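Local coordinates for protein superoxide dismutase [Ni] (PDB 1T6U) that catalyses the dismutation of superoxide to hydrogen peroxide and molecular oxygen at a nickel centre, working as a hollow, roughly spherical homohexamer, at residues Tyr71-Thr81 / Tyr103-Thr114. The protein carries 1 engineered substitution. Sequence-based numbering, arbitrary orientation.
Sequences YPELHQLVNDT and YIAQIDKIFWET
Y71 OH donates a hydrogen bond of 2.8 Å to E113 OE1, which takes it on the anti lone pair, the carboxylate plane turned 40° from the ring. Over one face of the same ring lies I110, its CG2 3.7 Å from the centroid and almost on the ring normal, a CH-pi contact. With CG anti to the carbonyl carbon (chi1 -55°), Y71 reaches across to helix 94-115 from the turn that precedes helix 74-89. A leucine here would probably leave E113 OE1 without its hydroxyl donor and I110 CG2 without the flat face it rests on. Further along the segment, L77 is a knob in the hole formed by Y103, Q106, I107 and I110: CD1 meets Y103 CD2 at 3.7 Å, while CD2 lies on I107 CG1. At the far end D80 CB stands over the Y103 ring, 4.2 Å from its centroid. T81 OG1 donates back to L77 O, which also takes the backbone bond from T81 N; the same OG1 lies 3.3 Å from Y103 CB, and T81 CG2 touches I104 CG1. The helix segments run roughly antiparallel (146°), their axes 9.6 Å apart at closest approach, as neighbours in the four-helix bundle. V78, T81 and I107 also pack on V55 of helix 34-62, whereas H75, Q76 and N79 hydrogen-bond to a second subunit.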
ATOM      1  N   TYR A  71       0.047  34.699  -1.135  1.00 19.11           N
ATOM      2  CA  TYR A  71      -0.607  34.169   0.044  1.00 18.56           C
ATOM      3  C   TYR A  71       0.442  33.789   1.065  1.00 20.35           C
ATOM      4  O   TYR A  71       0.783  32.638   1.260  1.00 21.08           O
ATOM      5  CB  TYR A  71      -1.432  32.935  -0.323  1.00 18.99           C
ATOM      6  CG  TYR A  71      -2.427  33.203  -1.439  1.00 19.28           C
ATOM      7  CD1 TYR A  71      -2.146  32.920  -2.772  1.00 20.65           C
ATOM      8  CD2 TYR A  71      -3.660  33.772  -1.121  1.00 20.34           C
ATOM      9  CE1 TYR A  71      -3.080  33.189  -3.748  1.00 18.98           C
ATOM     10  CE2 TYR A  71      -4.612  34.040  -2.110  1.00 18.79           C
ATOM     11  CZ  TYR A  71      -4.308  33.745  -3.430  1.00 20.25           C
ATOM     12  OH  TYR A  71      -5.231  33.997  -4.420  1.00 19.81           O
ATOM     13  N   PRO A  72       0.967  34.781   1.752  1.00 21.28           N
ATOM     14  CA  PRO A  72       2.002  34.523   2.733  1.00 21.23           C
ATOM     15  C   PRO A  72       1.582  33.654   3.913  1.00 19.85           C
ATOM     16  O   PRO A  72       2.442  33.107   4.627  1.00 22.04           O
ATOM     17  CB  PRO A  72       2.371  35.929   3.245  1.00 27.07           C
ATOM     18  CG  PRO A  72       1.207  36.803   2.880  1.00 30.59           C
ATOM     19  CD  PRO A  72       0.613  36.209   1.612  1.00 28.81           C
ATOM     20  N   GLU A  73       0.288  33.516   4.129  1.00 19.53           N
ATOM     21  CA  GLU A  73      -0.293  32.679   5.166  1.00 21.21           C
ATOM     22  C   GLU A  73      -0.455  31.240   4.743  1.00 17.65           C
ATOM     23  O   GLU A  73      -0.806  30.422   5.593  1.00 18.33           O
ATOM     24  CB  GLU A  73      -1.697  33.216   5.512  1.00 25.73           C
ATOM     25  CG  GLU A  73      -2.756  32.854   4.475  1.00 35.91           C
ATOM     26  CD  GLU A  73      -2.997  33.824   3.344  1.00 39.16           C
ATOM     27  OE1 GLU A  73      -2.049  34.524   2.904  1.00 30.19           O
ATOM     28  OE2 GLU A  73      -4.182  33.846   2.913  1.00 32.81           O
ATOM     29  N   LEU A  74      -0.236  30.896   3.499  1.00 15.96           N
ATOM     30  CA  LEU A  74      -0.541  29.588   2.940  1.00 15.16           C
ATOM     31  C   LEU A  74       0.301  28.470   3.511  1.00 15.69           C
ATOM     32  O   LEU A  74      -0.187  27.394   3.847  1.00 13.54           O
ATOM     33  CB  LEU A  74      -0.384  29.656   1.408  1.00 15.04           C
ATOM     34  CG  LEU A  74      -0.741  28.343   0.702  1.00 15.33           C
ATOM     35  CD1 LEU A  74      -2.130  27.808   1.080  1.00 13.22           C
ATOM     36  CD2 LEU A  74      -0.659  28.500  -0.815  1.00 15.52           C
ATOM     37  N   HIS A  75       1.602  28.723   3.688  1.00 15.56           N
ATOM     38  CA  HIS A  75       2.426  27.708   4.341  1.00 13.71           C
ATOM     39  C   HIS A  75       1.890  27.294   5.700  1.00 14.29           C
ATOM     40  O   HIS A  75       1.767  26.103   5.985  1.00 13.08           O
ATOM     41  CB  HIS A  75       3.871  28.215   4.522  1.00 14.67           C
ATOM     42  CG  HIS A  75       4.709  28.255   3.304  1.00 11.22           C
ATOM     43  ND1 HIS A  75       4.594  27.361   2.271  1.00 15.35           N
ATOM     44  CD2 HIS A  75       5.714  29.081   2.949  1.00 14.21           C
ATOM     45  CE1 HIS A  75       5.502  27.653   1.325  1.00 16.60           C
ATOM     46  NE2 HIS A  75       6.191  28.707   1.727  1.00 16.18           N
ATOM     47  N   GLN A  76       1.607  28.275   6.555  1.00 13.39           N
ATOM     48  CA  GLN A  76       1.080  28.003   7.900  1.00 13.43           C
ATOM     49  C   GLN A  76      -0.309  27.418   7.833  1.00 13.21           C
ATOM     50  O   GLN A  76      -0.644  26.559   8.682  1.00 13.60           O
ATOM     51  CB  GLN A  76       1.077  29.251   8.774  1.00 13.77           C
ATOM     52  CG  GLN A  76       0.748  28.955  10.225  1.00 16.10           C
ATOM     53  CD  GLN A  76       1.793  28.144  10.938  1.00 14.84           C
ATOM     54  OE1 GLN A  76       2.983  28.460  10.917  1.00 17.23           O
ATOM     55  NE2 GLN A  76       1.379  27.060  11.592  1.00 18.55           N
ATOM     56  N   LEU A  77      -1.106  27.836   6.872  1.00 13.53           N
ATOM     57  CA  LEU A  77      -2.418  27.245   6.702  1.00 11.55           C
ATOM     58  C   LEU A  77      -2.306  25.756   6.401  1.00 12.02           C
ATOM     59  O   LEU A  77      -3.026  24.949   7.009  1.00 13.59           O
ATOM     60  CB  LEU A  77      -3.171  27.972   5.603  1.00 13.64           C
ATOM     61  CG  LEU A  77      -4.488  27.315   5.153  1.00 13.19           C
ATOM     62  CD1 LEU A  77      -5.460  27.292   6.312  1.00 19.05           C
ATOM     63  CD2 LEU A  77      -4.996  28.106   3.954  1.00 14.27           C
ATOM     64  N   VAL A  78      -1.421  25.373   5.486  1.00 11.72           N
ATOM     65  CA  VAL A  78      -1.319  23.936   5.170  1.00 11.44           C
ATOM     66  C   VAL A  78      -0.835  23.169   6.405  1.00 11.87           C
ATOM     67  O   VAL A  78      -1.344  22.095   6.718  1.00 10.46           O
ATOM     68  CB  VAL A  78      -0.410  23.726   3.963  1.00 11.04           C
ATOM     69  CG1 VAL A  78      -0.098  22.251   3.761  1.00 10.86           C
ATOM     70  CG2 VAL A  78      -1.045  24.320   2.691  1.00 12.39           C
ATOM     71  N   ASN A  79       0.139  23.751   7.123  1.00 11.44           N
ATOM     72  CA  ASN A  79       0.646  23.088   8.338  1.00 11.48           C
ATOM     73  C   ASN A  79      -0.463  22.896   9.368  1.00 10.57           C
ATOM     74  O   ASN A  79      -0.575  21.811   9.924  1.00 11.22           O
ATOM     75  CB  ASN A  79       1.820  23.821   8.975  1.00 12.45           C
ATOM     76  CG  ASN A  79       2.622  22.945   9.923  1.00 11.70           C
ATOM     77  OD1 ASN A  79       2.374  22.956  11.148  1.00 12.00           O
ATOM     78  ND2 ASN A  79       3.574  22.215   9.367  1.00 13.80           N
ATOM     79  N   ASP A  80      -1.263  23.939   9.590  1.00 11.79           N
ATOM     80  CA  ASP A  80      -2.403  23.862  10.499  1.00 11.87           C
ATOM     81  C   ASP A  80      -3.476  22.854  10.043  1.00  9.89           C
ATOM     82  O   ASP A  80      -4.094  22.193  10.881  1.00 10.49           O
ATOM     83  CB  ASP A  80      -3.058  25.239  10.630  1.00 12.79           C
ATOM     84  CG  ASP A  80      -2.194  26.240  11.361  1.00 15.26           C
ATOM     85  OD1 ASP A  80      -1.162  25.834  11.925  1.00 19.82           O
ATOM     86  OD2 ASP A  80      -2.497  27.442  11.400  1.00 17.63           O
ATOM     87  N   THR A  81      -3.658  22.771   8.741  1.00 10.52           N
ATOM     88  CA  THR A  81      -4.599  21.783   8.225  1.00 10.09           C
ATOM     89  C   THR A  81      -4.138  20.379   8.551  1.00 10.27           C
ATOM     90  O   THR A  81      -4.915  19.517   8.978  1.00 11.01           O
ATOM     91  CB  THR A  81      -4.706  21.937   6.703  1.00  9.81           C
ATOM     92  OG1 THR A  81      -5.137  23.275   6.357  1.00 12.01           O
ATOM     93  CG2 THR A  81      -5.743  21.001   6.108  1.00 10.87           C
ATOM     94  N   TYR A 103     -10.478  24.107   7.548  1.00 10.79           N
ATOM     95  CA  TYR A 103      -9.154  24.425   7.021  1.00  9.71           C
ATOM     96  C   TYR A 103      -9.031  24.016   5.559  1.00 10.05           C
ATOM     97  O   TYR A 103      -8.510  24.796   4.729  1.00 11.60           O
ATOM     98  CB  TYR A 103      -8.057  23.733   7.802  1.00 10.34           C
ATOM     99  CG  TYR A 103      -7.662  24.376   9.093  1.00 12.85           C
ATOM    100  CD1 TYR A 103      -7.715  23.680  10.290  1.00 14.44           C
ATOM    101  CD2 TYR A 103      -7.193  25.690   9.099  1.00 17.26           C
ATOM    102  CE1 TYR A 103      -7.342  24.249  11.483  1.00 15.16           C
ATOM    103  CE2 TYR A 103      -6.832  26.248  10.312  1.00 19.56           C
ATOM    104  CZ  TYR A 103      -6.907  25.545  11.502  1.00 18.23           C
ATOM    105  OH  TYR A 103      -6.509  26.198  12.671  1.00 22.46           O
ATOM    106  N   ILE A 104      -9.484  22.842   5.174  1.00 10.21           N
ATOM    107  CA  ILE A 104      -9.445  22.484   3.755  1.00  9.32           C
ATOM    108  C   ILE A 104     -10.202  23.493   2.908  1.00  9.79           C
ATOM    109  O   ILE A 104      -9.810  23.810   1.779  1.00 11.94           O
ATOM    110  CB  ILE A 104      -9.982  21.047   3.546  1.00 10.71           C
ATOM    111  CG1 ILE A 104      -9.032  20.019   4.163  1.00 10.42           C
ATOM    112  CG2 ILE A 104     -10.248  20.766   2.080  1.00 11.20           C
ATOM    113  CD1 ILE A 104      -9.611  18.636   4.407  1.00 12.45           C
ATOM    114  N   ALA A 105     -11.323  24.003   3.447  1.00 10.89           N
ATOM    115  CA  ALA A 105     -12.116  24.999   2.721  1.00 11.90           C
ATOM    116  C   ALA A 105     -11.366  26.289   2.450  1.00 13.39           C
ATOM    117  O   ALA A 105     -11.508  26.915   1.385  1.00 12.67           O
ATOM    118  CB  ALA A 105     -13.423  25.274   3.480  1.00 14.30           C
ATOM    119  N   GLN A 106     -10.529  26.708   3.393  1.00 11.57           N
ATOM    120  CA  GLN A 106      -9.634  27.843   3.155  1.00 12.24           C
ATOM    121  C   GLN A 106      -8.601  27.527   2.066  1.00 11.69           C
ATOM    122  O   GLN A 106      -8.370  28.398   1.235  1.00 12.95           O
ATOM    123  CB  GLN A 106      -8.957  28.276   4.451  1.00 12.63           C
ATOM    124  CG  GLN A 106      -9.889  28.656   5.571  1.00 14.95           C
ATOM    125  CD  GLN A 106      -9.190  29.127   6.835  1.00 23.67           C
ATOM    126  OE1 GLN A 106      -8.167  29.822   6.746  1.00 36.35           O
ATOM    127  NE2 GLN A 106      -9.665  28.806   8.027  1.00 43.16           N
ATOM    128  N   ILE A 107      -7.999  26.361   2.061  1.00 10.73           N
ATOM    129  CA  ILE A 107      -7.082  25.992   1.009  1.00 11.06           C
ATOM    130  C   ILE A 107      -7.825  25.940  -0.317  1.00 10.18           C
ATOM    131  O   ILE A 107      -7.303  26.406  -1.344  1.00 12.11           O
ATOM    132  CB  ILE A 107      -6.349  24.656   1.270  1.00  9.42           C
ATOM    133  CG1 ILE A 107      -5.463  24.631   2.521  1.00 11.05           C
ATOM    134  CG2 ILE A 107      -5.540  24.286   0.025  1.00 13.07           C
ATOM    135  CD1 ILE A 107      -4.929  23.269   2.891  1.00 10.31           C
ATOM    136  N   ASP A 108      -9.027  25.424  -0.346  1.00  9.99           N
ATOM    137  CA  ASP A 108      -9.805  25.326  -1.584  1.00 10.77           C
ATOM    138  C   ASP A 108     -10.091  26.706  -2.139  1.00 10.46           C
ATOM    139  O   ASP A 108      -9.997  26.945  -3.335  1.00 11.09           O
ATOM    140  CB  ASP A 108     -11.083  24.531  -1.308  1.00 11.73           C
ATOM    141  CG  ASP A 108     -11.978  24.389  -2.509  1.00 13.20           C
ATOM    142  OD1 ASP A 108     -11.791  23.398  -3.224  1.00 17.38           O
ATOM    143  OD2 ASP A 108     -12.816  25.309  -2.666  1.00 19.28           O
ATOM    144  N   LYS A 109     -10.387  27.659  -1.275  1.00 11.94           N
ATOM    145  CA  LYS A 109     -10.691  29.012  -1.739  1.00 13.65           C
ATOM    146  C   LYS A 109      -9.476  29.605  -2.470  1.00 14.68           C
ATOM    147  O   LYS A 109      -9.562  30.187  -3.552  1.00 13.86           O
ATOM    148  CB  LYS A 109     -11.123  29.880  -0.571  1.00 16.97           C
ATOM    149  CG  LYS A 109     -11.436  31.336  -0.969  1.00 18.91           C
ATOM    150  CD  LYS A 109     -11.756  32.209   0.262  1.00 22.66           C
ATOM    151  CE  LYS A 109     -11.984  33.674  -0.076  1.00 30.71           C
ATOM    152  NZ  LYS A 109     -12.187  34.582   1.119  1.00 48.36           N
ATOM    153  N   ILE A 110      -8.293  29.457  -1.895  1.00 13.95           N
ATOM    154  CA  ILE A 110      -7.023  29.921  -2.507  1.00 12.63           C
ATOM    155  C   ILE A 110      -6.726  29.175  -3.804  1.00 11.43           C
ATOM    156  O   ILE A 110      -6.446  29.757  -4.855  1.00 12.71           O
ATOM    157  CB  ILE A 110      -5.904  29.817  -1.460  1.00 12.02           C
ATOM    158  CG1 ILE A 110      -6.153  30.781  -0.271  1.00 14.37           C
ATOM    159  CG2 ILE A 110      -4.526  30.008  -2.038  1.00 12.19           C
ATOM    160  CD1 ILE A 110      -5.138  30.654   0.836  1.00 14.41           C
ATOM    161  N   PHE A 111      -6.831  27.825  -3.736  1.00 11.69           N
ATOM    162  CA  PHE A 111      -6.657  27.003  -4.928  1.00 11.10           C
ATOM    163  C   PHE A 111      -7.430  27.572  -6.118  1.00 12.25           C
ATOM    164  O   PHE A 111      -6.905  27.841  -7.205  1.00 11.95           O
ATOM    165  CB  PHE A 111      -7.036  25.561  -4.604  1.00 10.58           C
ATOM    166  CG  PHE A 111      -6.907  24.650  -5.817  1.00  9.53           C
ATOM    167  CD1 PHE A 111      -5.710  24.051  -6.133  1.00 11.11           C
ATOM    168  CD2 PHE A 111      -7.977  24.413  -6.680  1.00  9.82           C
ATOM    169  CE1 PHE A 111      -5.597  23.230  -7.254  1.00 11.76           C
ATOM    170  CE2 PHE A 111      -7.878  23.572  -7.773  1.00 10.41           C
ATOM    171  CZ  PHE A 111      -6.664  22.989  -8.088  1.00 11.62           C
ATOM    172  N   TRP A 112      -8.742  27.740  -5.940  1.00 11.26           N
ATOM    173  CA  TRP A 112      -9.567  28.180  -7.100  1.00 13.00           C
ATOM    174  C   TRP A 112      -9.227  29.605  -7.472  1.00 13.55           C
ATOM    175  O   TRP A 112      -9.298  29.905  -8.662  1.00 13.30           O
ATOM    176  CB  TRP A 112     -11.065  27.918  -6.864  1.00 12.13           C
ATOM    177  CG  TRP A 112     -11.306  26.427  -6.899  1.00 12.26           C
ATOM    178  CD1 TRP A 112     -11.601  25.597  -5.825  1.00 13.17           C
ATOM    179  CD2 TRP A 112     -11.253  25.616  -8.061  1.00 12.90           C
ATOM    180  NE1 TRP A 112     -11.728  24.324  -6.284  1.00 14.39           N
ATOM    181  CE2 TRP A 112     -11.527  24.300  -7.641  1.00 13.90           C
ATOM    182  CE3 TRP A 112     -11.006  25.855  -9.414  1.00 15.57           C
ATOM    183  CZ2 TRP A 112     -11.561  23.219  -8.532  1.00 16.72           C
ATOM    184  CZ3 TRP A 112     -11.044  24.791 -10.278  1.00 17.67           C
ATOM    185  CH2 TRP A 112     -11.320  23.489  -9.843  1.00 16.10           C
ATOM    186  N   GLU A 113      -8.846  30.468  -6.557  1.00 13.26           N
ATOM    187  CA  GLU A 113      -8.373  31.807  -7.004  1.00 13.51           C
ATOM    188  C   GLU A 113      -7.172  31.681  -7.934  1.00 12.00           C
ATOM    189  O   GLU A 113      -7.027  32.306  -8.981  1.00 15.60           O
ATOM    190  CB  GLU A 113      -8.013  32.676  -5.799  1.00 16.65           C
ATOM    191  CG  GLU A 113      -9.241  33.117  -5.050  1.00 17.91           C
ATOM    192  CD  GLU A 113      -9.015  33.978  -3.821  1.00 21.46           C
ATOM    193  OE1 GLU A 113      -7.865  34.351  -3.527  1.00 23.36           O
ATOM    194  OE2 GLU A 113     -10.011  34.313  -3.136  1.00 22.04           O
ATOM    195  N   THR A 114      -6.240  30.778  -7.544  1.00 13.44           N
ATOM    196  CA  THR A 114      -5.059  30.594  -8.397  1.00 13.53           C
ATOM    197  C   THR A 114      -5.360  29.925  -9.751  1.00 13.73           C
ATOM    198  O   THR A 114      -4.507  30.001 -10.637  1.00 18.87           O
ATOM    199  CB  THR A 114      -3.929  29.811  -7.695  1.00 13.23           C
ATOM    200  OG1 THR A 114      -4.338  28.444  -7.534  1.00 13.83           O
ATOM    201  CG2 THR A 114      -3.631  30.363  -6.322  1.00 16.88           C
TER